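Local coordinates for adhesion and penetration protein autotransporter (Haemophilus influenzae, PDB 3SYJ), which is the secreted passenger of an adhesin, a probable serine protease that promotes bacterial adherence, aggregation and host-cell invasion, at residues F5-Y11 with K30-K34; R153-Q159 with A174-A180. All coordinates share one frame. Residue numbers count along the deposited sequence, not the author numbering.

Interaction 1. Residues F5-Y11 with K30-K34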
loop_
_atom_site.group_PDB
_atom_site.type_symbol
_atom_site.label_atom_id
_atom_site.label_comp_id
_atom_site.label_asym_id
_atom_site.label_seq_id
_atom_site.Cartn_x
_atom_site.Cartn_y
_atom_site.Cartn_z
ATOM N N PHE A 5 32.881 14.631 -54.412
ATOM C CA PHE A 5 32.190 15.825 -53.936
ATOM C C PHE A 5 30.669 15.654 -53.892
ATOM O O PHE A 5 29.967 16.448 -53.262
ATOM C CB PHE A 5 32.566 17.044 -54.791
ATOM C CG PHE A 5 31.998 18.343 -54.284
ATOM C CD1 PHE A 5 32.448 18.888 -53.093
ATOM C CD2 PHE A 5 31.014 19.015 -54.996
ATOM C CE1 PHE A 5 31.931 20.081 -52.615
ATOM C CE2 PHE A 5 30.493 20.210 -54.529
ATOM C CZ PHE A 5 30.952 20.746 -53.336
ATOM N N GLY A 6 30.168 14.611 -54.545
ATOM C CA GLY A 6 28.751 14.289 -54.493
ATOM C C GLY A 6 28.307 13.670 -53.174
ATOM O O GLY A 6 27.111 13.476 -52.936
ATOM N N ILE A 7 29.281 13.356 -52.321
ATOM C CA ILE A 7 29.022 12.800 -50.995
ATOM C C ILE A 7 29.707 13.678 -49.944
ATOM O O ILE A 7 30.831 14.144 -50.165
ATOM C CB ILE A 7 29.541 11.353 -50.902
ATOM C CG1 ILE A 7 28.661 10.421 -51.735
ATOM C CG2 ILE A 7 29.603 10.872 -49.455
ATOM C CD1 ILE A 7 29.287 9.075 -51.991
ATOM N N ASP A 8 29.024 13.925 -48.823
ATOM C CA ASP A 8 29.580 14.739 -47.738
ATOM C C ASP A 8 31.003 14.323 -47.433
ATOM O O ASP A 8 31.285 13.138 -47.259
ATOM C CB ASP A 8 28.764 14.589 -46.458
ATOM C CG ASP A 8 27.441 15.307 -46.522
ATOM O OD1 ASP A 8 27.290 16.219 -47.361
ATOM O OD2 ASP A 8 26.548 14.961 -45.728
ATOM N N TYR A 9 31.897 15.301 -47.367
ATOM C CA TYR A 9 33.293 15.041 -47.043
ATOM C C TYR A 9 33.382 14.390 -45.672
ATOM O O TYR A 9 34.290 13.606 -45.415
ATOM C CB TYR A 9 34.090 16.344 -47.049
ATOM C CG TYR A 9 35.575 16.181 -47.289
ATOM C CD1 TYR A 9 36.056 15.386 -48.323
ATOM C CD2 TYR A 9 36.496 16.855 -46.506
ATOM C CE1 TYR A 9 37.427 15.256 -48.554
ATOM C CE2 TYR A 9 37.860 16.731 -46.727
ATOM C CZ TYR A 9 38.318 15.937 -47.745
ATOM O OH TYR A 9 39.672 15.829 -47.940
ATOM N N GLN A 10 32.426 14.705 -44.798
ATOM C CA GLN A 10 32.442 14.176 -43.437
ATOM C C GLN A 10 32.549 12.651 -43.388
ATOM O O GLN A 10 33.216 12.107 -42.505
ATOM C CB GLN A 10 31.232 14.649 -42.637
ATOM C CG GLN A 10 31.418 14.496 -41.131
ATOM C CD GLN A 10 32.523 15.397 -40.575
ATOM O OE1 GLN A 10 32.633 16.566 -40.948
ATOM N NE2 GLN A 10 33.338 14.855 -39.671
ATOM N N TYR A 11 31.906 11.964 -44.331
ATOM C CA TYR A 11 31.975 10.500 -44.366
ATOM C C TYR A 11 33.419 10.024 -44.404
ATOM O O TYR A 11 33.826 9.159 -43.646
ATOM C CB TYR A 11 31.246 9.941 -45.587
ATOM C CG TYR A 11 29.749 9.846 -45.443
ATOM C CD1 TYR A 11 29.166 8.825 -44.695
ATOM C CD2 TYR A 11 28.914 10.757 -46.078
ATOM C CE1 TYR A 11 27.784 8.733 -44.575
ATOM C CE2 TYR A 11 27.543 10.673 -45.968
ATOM C CZ TYR A 11 26.983 9.665 -45.219
ATOM O OH TYR A 11 25.617 9.597 -45.122
ATOM N N LYS A 30 24.705 3.132 -43.458
ATOM C CA LYS A 30 24.108 3.689 -44.657
ATOM C C LYS A 30 24.840 4.961 -45.066
ATOM O O LYS A 30 25.160 5.800 -44.226
ATOM C CB LYS A 30 22.625 3.964 -44.430
ATOM C CG LYS A 30 21.783 2.692 -44.342
ATOM C CD LYS A 30 20.391 3.004 -43.811
ATOM C CE LYS A 30 19.564 1.739 -43.610
ATOM N NZ LYS A 30 19.335 1.023 -44.894
ATOM N N VAL A 31 25.121 5.085 -46.357
ATOM C CA VAL A 31 25.804 6.252 -46.890
ATOM C C VAL A 31 24.925 6.937 -47.931
ATOM O O VAL A 31 24.613 6.349 -48.969
ATOM C CB VAL A 31 27.139 5.852 -47.531
ATOM C CG1 VAL A 31 27.782 7.052 -48.211
ATOM C CG2 VAL A 31 28.060 5.256 -46.480
ATOM N N TYR A 32 24.518 8.170 -47.644
ATOM C CA TYR A 32 23.648 8.930 -48.541
ATOM C C TYR A 32 24.451 9.984 -49.292
ATOM O O TYR A 32 25.445 10.480 -48.775
ATOM C CB TYR A 32 22.516 9.595 -47.750
ATOM C CG TYR A 32 21.671 8.611 -46.978
ATOM C CD1 TYR A 32 20.580 7.985 -47.571
ATOM C CD2 TYR A 32 21.976 8.289 -45.663
ATOM C CE1 TYR A 32 19.814 7.070 -46.873
ATOM C CE2 TYR A 32 21.216 7.380 -44.955
ATOM C CZ TYR A 32 20.138 6.773 -45.562
ATOM O OH TYR A 32 19.382 5.869 -44.855
ATOM N N ASN A 33 24.037 10.313 -50.514
ATOM C CA ASN A 33 24.674 11.404 -51.245
ATOM C C ASN A 33 24.095 12.763 -50.852
ATOM O O ASN A 33 23.221 12.853 -49.985
ATOM C CB ASN A 33 24.631 11.190 -52.761
ATOM C CG ASN A 33 23.208 11.156 -53.327
ATOM O OD1 ASN A 33 22.262 11.681 -52.737
ATOM N ND2 ASN A 33 23.062 10.529 -54.484
ATOM N N LYS A 34 24.592 13.827 -51.473
ATOM C CA LYS A 34 24.152 15.159 -51.092
ATOM C C LYS A 34 22.690 15.390 -51.464
ATOM O O LYS A 34 22.061 16.328 -50.980
ATOM C CB LYS A 34 25.079 16.231 -51.672
ATOM C CG LYS A 34 26.469 16.188 -51.038
ATOM C CD LYS A 34 27.356 17.351 -51.449
ATOM C CE LYS A 34 28.645 17.345 -50.630
ATOM N NZ LYS A 34 29.743 18.158 -51.227
HETATM O O HOH W 1 32.189 16.469 -50.385
HETATM O O HOH W 2 26.301 13.090 -48.504
#
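Hydrogen bonds hold the turn before helix 9-17 against the end of strand 29-32. Lys34 N donates to Gly6 O at 2.9 Å, and the extended Lys34 side chain, long enough to span the turn, carries NZ to Phe5 O at 2.7 Å. At the other end of the contact, Tyr32 N gives a nearly straight bond to Tyr11 OH (3.1 Å), so the phenol serves a strand amide. Water 2 joins Asp8 N (2.9 Å) to Tyr32 O (2.8 Å).

The lysine also makes a cation-pi contact: Lys34 NZ lies 3.4 Å from the centroid of the Phe5 ring, over its face. Glu609, on helix 603-609, adds a salt bridge to NZ, and water 1 links Lys34 NZ (3.1 Å) to Ile7 O (2.7 Å).

Apolar contacts accompany the tyrosine bond. Val31 CG1 sits 4.0 Å from the centroid of the Tyr11 ring in a CH-pi contact, where a compact branched side chain fits against a flat ring, and Ile7 CG2 approaches Val31 CG1 at 4.4 Å. Strand 38-42 pairs with 29-32, and its Val39 touches Ile7.

The N-terminal turn and helix are thus packed on a β-hairpin within the S6-family protease domain of the passenger.

Interaction 2. Residues R153-Q159 with A174-A180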
loop_
_atom_site.group_PDB
_atom_site.type_symbol
_atom_site.label_atom_id
_atom_site.label_comp_id
_atom_site.label_asym_id
_atom_site.label_seq_id
_atom_site.Cartn_x
_atom_site.Cartn_y
_atom_site.Cartn_z
ATOM N N ARG A 153 41.422 1.593 -47.470
ATOM C CA ARG A 153 42.717 2.277 -47.420
ATOM C C ARG A 153 42.587 3.612 -46.692
ATOM O O ARG A 153 41.484 4.093 -46.426
ATOM C CB ARG A 153 43.312 2.493 -48.823
ATOM C CG ARG A 153 42.606 3.559 -49.679
ATOM C CD ARG A 153 43.530 4.117 -50.775
ATOM N NE ARG A 153 44.689 4.796 -50.191
ATOM C CZ ARG A 153 44.721 6.083 -49.845
ATOM N NH1 ARG A 153 43.662 6.862 -50.049
ATOM N NH2 ARG A 153 45.823 6.600 -49.303
ATOM N N ILE A 154 43.717 4.218 -46.369
ATOM C CA ILE A 154 43.698 5.421 -45.565
ATOM C C ILE A 154 45.017 6.136 -45.758
ATOM O O ILE A 154 46.058 5.494 -45.887
ATOM C CB ILE A 154 43.493 5.069 -44.076
ATOM C CG1 ILE A 154 43.521 6.338 -43.210
ATOM C CG2 ILE A 154 44.547 4.061 -43.623
ATOM C CD1 ILE A 154 43.211 6.104 -41.742
ATOM N N GLY A 155 44.986 7.463 -45.787
ATOM C CA GLY A 155 46.212 8.226 -45.973
ATOM C C GLY A 155 46.057 9.722 -45.779
ATOM O O GLY A 155 44.950 10.224 -45.577
ATOM N N SER A 156 47.170 10.445 -45.844
ATOM C CA SER A 156 47.123 11.887 -45.672
ATOM C C SER A 156 47.711 12.640 -46.863
ATOM O O SER A 156 48.052 13.813 -46.756
ATOM C CB SER A 156 47.842 12.287 -44.386
ATOM O OG SER A 156 49.236 12.068 -44.500
ATOM N N GLY A 157 47.832 11.966 -47.998
ATOM C CA GLY A 157 48.340 12.613 -49.194
ATOM C C GLY A 157 47.474 13.777 -49.658
ATOM O O GLY A 157 46.363 13.967 -49.168
ATOM N N ARG A 158 47.986 14.568 -50.593
ATOM C CA ARG A 158 47.221 15.679 -51.151
ATOM C C ARG A 158 45.744 15.338 -51.288
ATOM O O ARG A 158 45.381 14.298 -51.845
ATOM C CB ARG A 158 47.777 16.076 -52.510
ATOM C CG ARG A 158 49.183 16.593 -52.442
ATOM C CD ARG A 158 49.650 17.044 -53.804
ATOM N NE ARG A 158 50.832 17.887 -53.694
ATOM C CZ ARG A 158 51.636 18.182 -54.710
ATOM N NH1 ARG A 158 51.386 17.689 -55.917
ATOM N NH2 ARG A 158 52.693 18.964 -54.513
ATOM N N GLN A 159 44.892 16.219 -50.782
ATOM C CA GLN A 159 43.465 15.931 -50.715
ATOM C C GLN A 159 42.675 16.634 -51.825
ATOM O O GLN A 159 42.781 17.845 -52.006
ATOM C CB GLN A 159 42.906 16.291 -49.328
ATOM C CG GLN A 159 43.675 15.710 -48.145
ATOM C CD GLN A 159 43.487 14.202 -47.955
ATOM O OE1 GLN A 159 42.775 13.539 -48.718
ATOM N NE2 GLN A 159 44.133 13.656 -46.922
ATOM N N ALA A 174 49.520 17.867 -48.690
ATOM C CA ALA A 174 49.789 16.556 -48.116
ATOM C C ALA A 174 50.107 16.687 -46.643
ATOM O O ALA A 174 50.550 17.742 -46.197
ATOM C CB ALA A 174 50.937 15.882 -48.828
ATOM N N TYR A 175 49.869 15.609 -45.899
ATOM C CA TYR A 175 50.257 15.506 -44.494
ATOM C C TYR A 175 49.563 16.509 -43.582
ATOM O O TYR A 175 50.126 16.907 -42.577
ATOM C CB TYR A 175 51.776 15.629 -44.337
ATOM C CG TYR A 175 52.558 14.790 -45.323
ATOM C CD1 TYR A 175 52.267 13.447 -45.505
ATOM C CD2 TYR A 175 53.588 15.339 -46.070
ATOM C CE1 TYR A 175 52.974 12.678 -46.405
ATOM C CE2 TYR A 175 54.303 14.572 -46.980
ATOM C CZ TYR A 175 53.989 13.246 -47.138
ATOM O OH TYR A 175 54.695 12.474 -48.031
ATOM N N HIS A 176 48.342 16.901 -43.923
ATOM C CA HIS A 176 47.565 17.794 -43.067
ATOM C C HIS A 176 46.589 16.991 -42.220
ATOM O O HIS A 176 46.427 17.256 -41.038
ATOM C CB HIS A 176 46.780 18.811 -43.896
ATOM C CG HIS A 176 47.610 19.931 -44.442
ATOM N ND1 HIS A 176 47.214 21.251 -44.377
ATOM C CD2 HIS A 176 48.807 19.928 -45.078
ATOM C CE1 HIS A 176 48.133 22.013 -44.944
ATOM N NE2 HIS A 176 49.110 21.235 -45.376
ATOM N N TYR A 177 45.921 16.023 -42.841
ATOM C CA TYR A 177 44.977 15.164 -42.137
ATOM C C TYR A 177 44.703 13.863 -42.904
ATOM O O TYR A 177 45.141 13.687 -44.048
ATOM C CB TYR A 177 43.668 15.909 -41.848
ATOM C CG TYR A 177 43.003 16.457 -43.099
ATOM C CD1 TYR A 177 42.208 15.644 -43.897
ATOM C CD2 TYR A 177 43.194 17.773 -43.486
ATOM C CE1 TYR A 177 41.614 16.131 -45.049
ATOM C CE2 TYR A 177 42.612 18.270 -44.623
ATOM C CZ TYR A 177 41.822 17.446 -45.403
ATOM O OH TYR A 177 41.248 17.956 -46.541
ATOM N N LEU A 178 43.981 12.953 -42.257
ATOM C CA LEU A 178 43.694 11.648 -42.835
ATOM C C LEU A 178 42.353 11.636 -43.551
ATOM O O LEU A 178 41.395 12.252 -43.094
ATOM C CB LEU A 178 43.676 10.584 -41.737
ATOM C CG LEU A 178 44.991 10.348 -40.989
ATOM C CD1 LEU A 178 44.712 9.595 -39.712
ATOM C CD2 LEU A 178 45.999 9.601 -41.860
ATOM N N THR A 179 42.292 10.934 -44.677
ATOM C CA THR A 179 41.016 10.595 -45.299
ATOM C C THR A 179 41.055 9.119 -45.618
ATOM O O THR A 179 42.134 8.545 -45.765
ATOM C CB THR A 179 40.750 11.371 -46.603
ATOM O OG1 THR A 179 41.826 11.158 -47.525
ATOM C CG2 THR A 179 40.605 12.852 -46.322
ATOM N N ALA A 180 39.885 8.499 -45.734
ATOM C CA ALA A 180 39.824 7.057 -45.912
ATOM C C ALA A 180 38.476 6.618 -46.472
ATOM O O ALA A 180 37.548 7.408 -46.568
ATOM C CB ALA A 180 40.104 6.356 -44.589
HETATM O O HOH W 3 44.062 9.452 -48.831
HETATM O O HOH W 4 46.554 15.873 -45.923
HETATM O O HOH W 5 51.675 19.091 -50.698
#
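Ile154 lays its side chain over Ala180, CB to CB at 3.7 Å, and stretches on to Leu178, where the Ile154 CD1 and Leu178 CD1 atoms are 4.3 Å apart. The two β-strands involved, 151-155 and 179-182, are antiparallel neighbours in a sheet of the S6 protease domain, which belongs to the chymotrypsin-like PA clan. Ile154 and Ala180 form a non-hydrogen-bonded pair, and the small alanine leaves room for the branched isoleucine, which also touches Phe51, Pro221 and Phe223.

Gly155 and Thr179 form the adjoining hydrogen-bonded pair: Gly155 N reaches Thr179 O at 3.1 Å, and Thr179 N reaches Gly155 O at 2.9 Å. Glycine suits this position because a CB on Gly155 would come within 2.5 Å of Arg153 NH2. That guanidinium forms a salt bridge with Asp217, whose carboxylate also accepts from Gly157 N, tying this strand and the following turn to the residue before Ser218, the active-site serine by similarity. Water 3 links Arg153 NH1 (2.9 Å) to Thr179 OG1 (3.1 Å).

Beyond the paired strands, side-chain and backbone bonds share the work. Gln159 points toward 174-180, and its amide reaches both Thr179 and Tyr177: Thr179 OG1 donates to Gln159 OE1 at 2.8 Å and Gln159 NE2 makes a weak bond to Tyr177 O at 3.0 Å. Tyr175, with the positive phi of a left-handed backbone conformation, has its N bonded to Ser156 O at 2.7 Å. Ser156 OG, itself hydrogen-bonded to Asn57 O, lies at the edge of the tyrosine ring, 3.5 Å from Tyr175 CD1.

Interaction 1 and interaction 2 both belong to the protease domain, with centres about 17 Å apart, and Tyr9 connects them directly. The CA-to-CB bond of Tyr9 points away from 30-34, and its hydroxyl reaches interaction 2: Tyr9 OH lies 3.0 Å from Tyr177 OH, a probable hydrogen bond, and packs at 3.5 Å against both Thr179 CG2 and Gln159 CB. The start of helix 9-17 therefore lies between the hairpin at 29-42 and the edge strand 179-182. Their relation to catalysis differs. Interaction 1 is away from the annotated sites, whereas in interaction 2 the side chain of Tyr175 comes within about 6 Å of that of Ser218, the probable nucleophile.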